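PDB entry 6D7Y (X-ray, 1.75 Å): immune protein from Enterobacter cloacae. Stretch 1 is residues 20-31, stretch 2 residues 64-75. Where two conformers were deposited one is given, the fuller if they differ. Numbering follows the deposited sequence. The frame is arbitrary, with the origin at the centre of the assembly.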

# COMPACT_ATOMS: atom_id res chain seq x y z
N LEU B 20 -0.10 7.79 7.81
CA LEU B 20 0.57 6.92 6.85
C LEU B 20 -0.09 7.17 5.49
O LEU B 20 0.59 7.38 4.50
CB LEU B 20 0.42 5.45 7.23
CG LEU B 20 0.97 4.41 6.24
CD1 LEU B 20 2.46 4.60 6.01
CD2 LEU B 20 0.70 3.01 6.74
N LEU B 21 -1.42 7.20 5.47
CA LEU B 21 -2.14 7.41 4.21
C LEU B 21 -1.81 8.76 3.59
O LEU B 21 -1.62 8.83 2.38
CB LEU B 21 -3.65 7.19 4.38
CG LEU B 21 -4.06 5.73 4.69
CD1 LEU B 21 -5.52 5.66 5.12
CD2 LEU B 21 -3.79 4.77 3.54
N LYS B 22 -1.69 9.82 4.41
CA LYS B 22 -1.32 11.15 3.90
C LYS B 22 0.10 11.13 3.35
O LYS B 22 0.39 11.76 2.36
CB LYS B 22 -1.44 12.23 5.00
CG LYS B 22 -2.85 12.52 5.49
CD LYS B 22 -3.79 13.03 4.41
CE LYS B 22 -3.37 14.36 3.81
NZ LYS B 22 -4.30 14.76 2.72
N GLU B 23 0.97 10.39 4.03
CA GLU B 23 2.36 10.21 3.61
C GLU B 23 2.42 9.56 2.21
O GLU B 23 3.11 10.05 1.31
CB GLU B 23 3.09 9.36 4.67
CG GLU B 23 4.40 8.70 4.25
CD GLU B 23 5.44 9.68 3.76
OE1 GLU B 23 5.39 10.87 4.15
OE2 GLU B 23 6.35 9.26 3.00
N ILE B 24 1.67 8.47 2.04
CA ILE B 24 1.59 7.79 0.75
C ILE B 24 0.90 8.71 -0.28
O ILE B 24 1.38 8.83 -1.40
CB ILE B 24 0.81 6.46 0.85
CG1 ILE B 24 1.51 5.51 1.84
CG2 ILE B 24 0.70 5.79 -0.51
CD1 ILE B 24 0.71 4.24 2.09
N GLU B 25 -0.21 9.34 0.10
CA GLU B 25 -0.95 10.23 -0.83
C GLU B 25 -0.09 11.38 -1.38
O GLU B 25 -0.27 11.81 -2.53
CB GLU B 25 -2.20 10.84 -0.18
CG GLU B 25 -3.03 11.75 -1.12
CD GLU B 25 -4.18 12.48 -0.46
OE1 GLU B 25 -4.95 13.14 -1.19
OE2 GLU B 25 -4.31 12.43 0.78
N SER B 26 0.82 11.89 -0.56
CA SER B 26 1.68 13.02 -0.97
C SER B 26 2.71 12.69 -2.06
O SER B 26 3.26 13.60 -2.69
CB SER B 26 2.40 13.61 0.25
OG SER B 26 3.22 12.64 0.85
N LYS B 27 2.98 11.41 -2.27
CA LYS B 27 3.95 11.00 -3.29
C LYS B 27 3.27 10.77 -4.65
O LYS B 27 3.94 10.45 -5.64
CB LYS B 27 4.74 9.77 -2.80
CG LYS B 27 5.36 10.01 -1.42
CD LYS B 27 6.21 8.86 -0.89
CE LYS B 27 7.62 8.85 -1.46
NZ LYS B 27 7.67 8.75 -2.94
N SER B 28 1.95 10.96 -4.70
CA SER B 28 1.20 10.83 -5.96
C SER B 28 0.69 12.15 -6.50
O SER B 28 0.56 13.14 -5.77
CB SER B 28 -0.00 9.94 -5.75
OG SER B 28 -0.96 10.54 -4.90
N ASP B 29 0.35 12.14 -7.79
CA ASP B 29 -0.19 13.33 -8.46
C ASP B 29 -1.65 13.52 -8.10
O ASP B 29 -2.08 14.64 -7.84
CB ASP B 29 -0.02 13.25 -9.97
CG ASP B 29 1.43 13.35 -10.40
OD1 ASP B 29 2.30 13.66 -9.57
OD2 ASP B 29 1.70 13.13 -11.60
N ARG B 30 -2.42 12.43 -8.08
CA ARG B 30 -3.83 12.51 -7.74
C ARG B 30 -4.42 11.16 -7.37
O ARG B 30 -3.83 10.13 -7.66
CB ARG B 30 -4.64 13.15 -8.89
CG ARG B 30 -4.33 12.61 -10.27
CD ARG B 30 -5.14 13.35 -11.33
NE ARG B 30 -6.56 13.02 -11.21
CZ ARG B 30 -7.18 12.01 -11.83
NH1 ARG B 30 -8.48 11.81 -11.62
NH2 ARG B 30 -6.53 11.19 -12.65
N ILE B 31 -5.56 11.20 -6.69
CA ILE B 31 -6.27 9.99 -6.30
C ILE B 31 -7.72 10.09 -6.69
O ILE B 31 -8.30 11.18 -6.70
CB ILE B 31 -6.17 9.64 -4.79
CG1 ILE B 31 -6.92 10.64 -3.90
CG2 ILE B 31 -4.72 9.52 -4.38
CD1 ILE B 31 -6.88 10.25 -2.44
N TYR B 64 -13.09 -2.94 3.92
CA TYR B 64 -12.09 -2.59 2.94
C TYR B 64 -12.49 -1.36 2.19
O TYR B 64 -13.66 -1.11 2.01
CB TYR B 64 -11.99 -3.71 1.88
CG TYR B 64 -11.41 -3.28 0.52
CD1 TYR B 64 -10.03 -3.26 0.31
CD2 TYR B 64 -12.23 -2.90 -0.54
CE1 TYR B 64 -9.50 -2.86 -0.90
CE2 TYR B 64 -11.70 -2.51 -1.77
CZ TYR B 64 -10.33 -2.49 -1.94
OH TYR B 64 -9.77 -2.12 -3.14
N PHE B 65 -11.49 -0.59 1.79
CA PHE B 65 -11.72 0.49 0.84
C PHE B 65 -10.46 0.59 0.01
O PHE B 65 -9.36 0.23 0.45
CB PHE B 65 -12.16 1.83 1.46
CG PHE B 65 -11.10 2.57 2.22
CD1 PHE B 65 -10.33 3.53 1.59
CD2 PHE B 65 -10.94 2.37 3.57
CE1 PHE B 65 -9.38 4.25 2.28
CE2 PHE B 65 -9.98 3.08 4.28
CZ PHE B 65 -9.20 4.02 3.63
N GLY B 66 -10.63 1.02 -1.23
CA GLY B 66 -9.52 1.16 -2.13
C GLY B 66 -9.65 2.43 -2.90
O GLY B 66 -10.74 3.03 -2.98
N VAL B 67 -8.54 2.85 -3.48
CA VAL B 67 -8.50 4.07 -4.24
C VAL B 67 -7.41 3.94 -5.28
O VAL B 67 -6.38 3.32 -5.04
CB VAL B 67 -8.26 5.29 -3.30
CG1 VAL B 67 -6.99 5.14 -2.50
CG2 VAL B 67 -8.23 6.59 -4.07
N SER B 68 -7.67 4.48 -6.47
CA SER B 68 -6.67 4.48 -7.52
C SER B 68 -5.85 5.74 -7.35
O SER B 68 -6.38 6.81 -7.03
CB SER B 68 -7.30 4.42 -8.92
OG SER B 68 -7.94 3.17 -9.10
N MSE B 69 -4.55 5.60 -7.57
CA MSE B 69 -3.63 6.69 -7.42
C MSE B 69 -2.93 6.81 -8.72
O MSE B 69 -2.61 5.81 -9.35
CB MSE B 69 -2.70 6.28 -6.26
CG MSE B 69 -1.59 7.27 -5.96
SE MSE B 69 -0.72 6.96 -4.19
CE MSE B 69 -2.33 7.27 -3.09
N GLU B 70 -2.73 8.04 -9.20
CA GLU B 70 -1.99 8.29 -10.43
C GLU B 70 -0.72 9.07 -10.13
O GLU B 70 -0.73 10.00 -9.31
CB GLU B 70 -2.85 9.09 -11.42
CG GLU B 70 -2.09 9.50 -12.67
CD GLU B 70 -2.93 10.31 -13.62
OE1 GLU B 70 -4.17 10.15 -13.62
OE2 GLU B 70 -2.33 11.10 -14.39
N GLY B 71 0.35 8.70 -10.83
CA GLY B 71 1.63 9.37 -10.72
C GLY B 71 2.27 9.20 -9.36
O GLY B 71 2.60 10.18 -8.71
N PHE B 72 2.45 7.96 -8.93
CA PHE B 72 3.04 7.68 -7.62
C PHE B 72 4.56 7.58 -7.75
O PHE B 72 5.04 6.71 -8.45
CB PHE B 72 2.50 6.37 -7.05
CG PHE B 72 3.05 6.05 -5.70
CD1 PHE B 72 2.51 6.63 -4.56
CD2 PHE B 72 4.14 5.19 -5.55
CE1 PHE B 72 3.02 6.36 -3.30
CE2 PHE B 72 4.65 4.91 -4.30
CZ PHE B 72 4.10 5.49 -3.17
N SER B 73 5.29 8.48 -7.09
CA SER B 73 6.76 8.45 -7.14
C SER B 73 7.23 7.62 -5.97
O SER B 73 6.86 7.88 -4.83
CB SER B 73 7.35 9.86 -7.07
OG SER B 73 7.00 10.50 -5.86
N VAL B 74 8.05 6.61 -6.24
CA VAL B 74 8.52 5.72 -5.18
C VAL B 74 9.77 6.29 -4.51
O VAL B 74 9.73 6.66 -3.32
CB VAL B 74 8.80 4.31 -5.75
CG1 VAL B 74 9.09 3.32 -4.63
CG2 VAL B 74 7.61 3.83 -6.57
N LYS B 75 10.85 6.39 -5.27
CA LYS B 75 12.12 6.87 -4.75
C LYS B 75 12.98 7.29 -5.92
O LYS B 75 12.79 6.81 -7.03
CB LYS B 75 12.80 5.70 -4.03
CG LYS B 75 14.01 6.01 -3.14
CD LYS B 75 13.62 6.50 -1.76
CE LYS B 75 14.85 6.48 -0.86
NZ LYS B 75 14.51 6.76 0.57

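The carbonyl of Glu70 serves two successive amides: Asp29 N lies 2.8 Å from Glu70 O and Arg30 N 3.2 Å from the same oxygen, both as hydrogen bonds. A weak third bond joins Asp29 N to Gly71 O at 3.1 Å, so this amide is shared between two carbonyls. Gly71 suits this corner twice over: its phi is positive, and an ideal CB would sit 2.4 Å from Asp29 OD2, a clash.

On the Met69 side of the corner the chains pair antiparallel. Glu70 N returns a nearly straight bond to Arg30 O at 2.8 Å, and the side chains of the same pair also form a salt bridge, Arg30 NH2 to Glu70 OE1 at 2.8 Å. Ile31 and selenomethionine Met69 pair next, turning to the other face, where Ile31 CG2 meets Met69 CE at 3.5 Å. Met69 SE also reaches the helix, 4.1 Å from Ile24 CG2, and that methyl lies 3.7 Å from Phe72 CE1, so one isoleucine touches residues before and after the corner.

After the corner, Lys27 O accepts from both Ser73 N (2.8 Å) and Ser73 OG (3.1 Å), while Lys27 NZ donates to Val74 O at 3.0 Å. The rule is economical: backbone amides and carbonyls pair along the register, while Leu21, Ile24 and Ile31 make apolar contacts with Phe65, Val67, Met69 and Phe72.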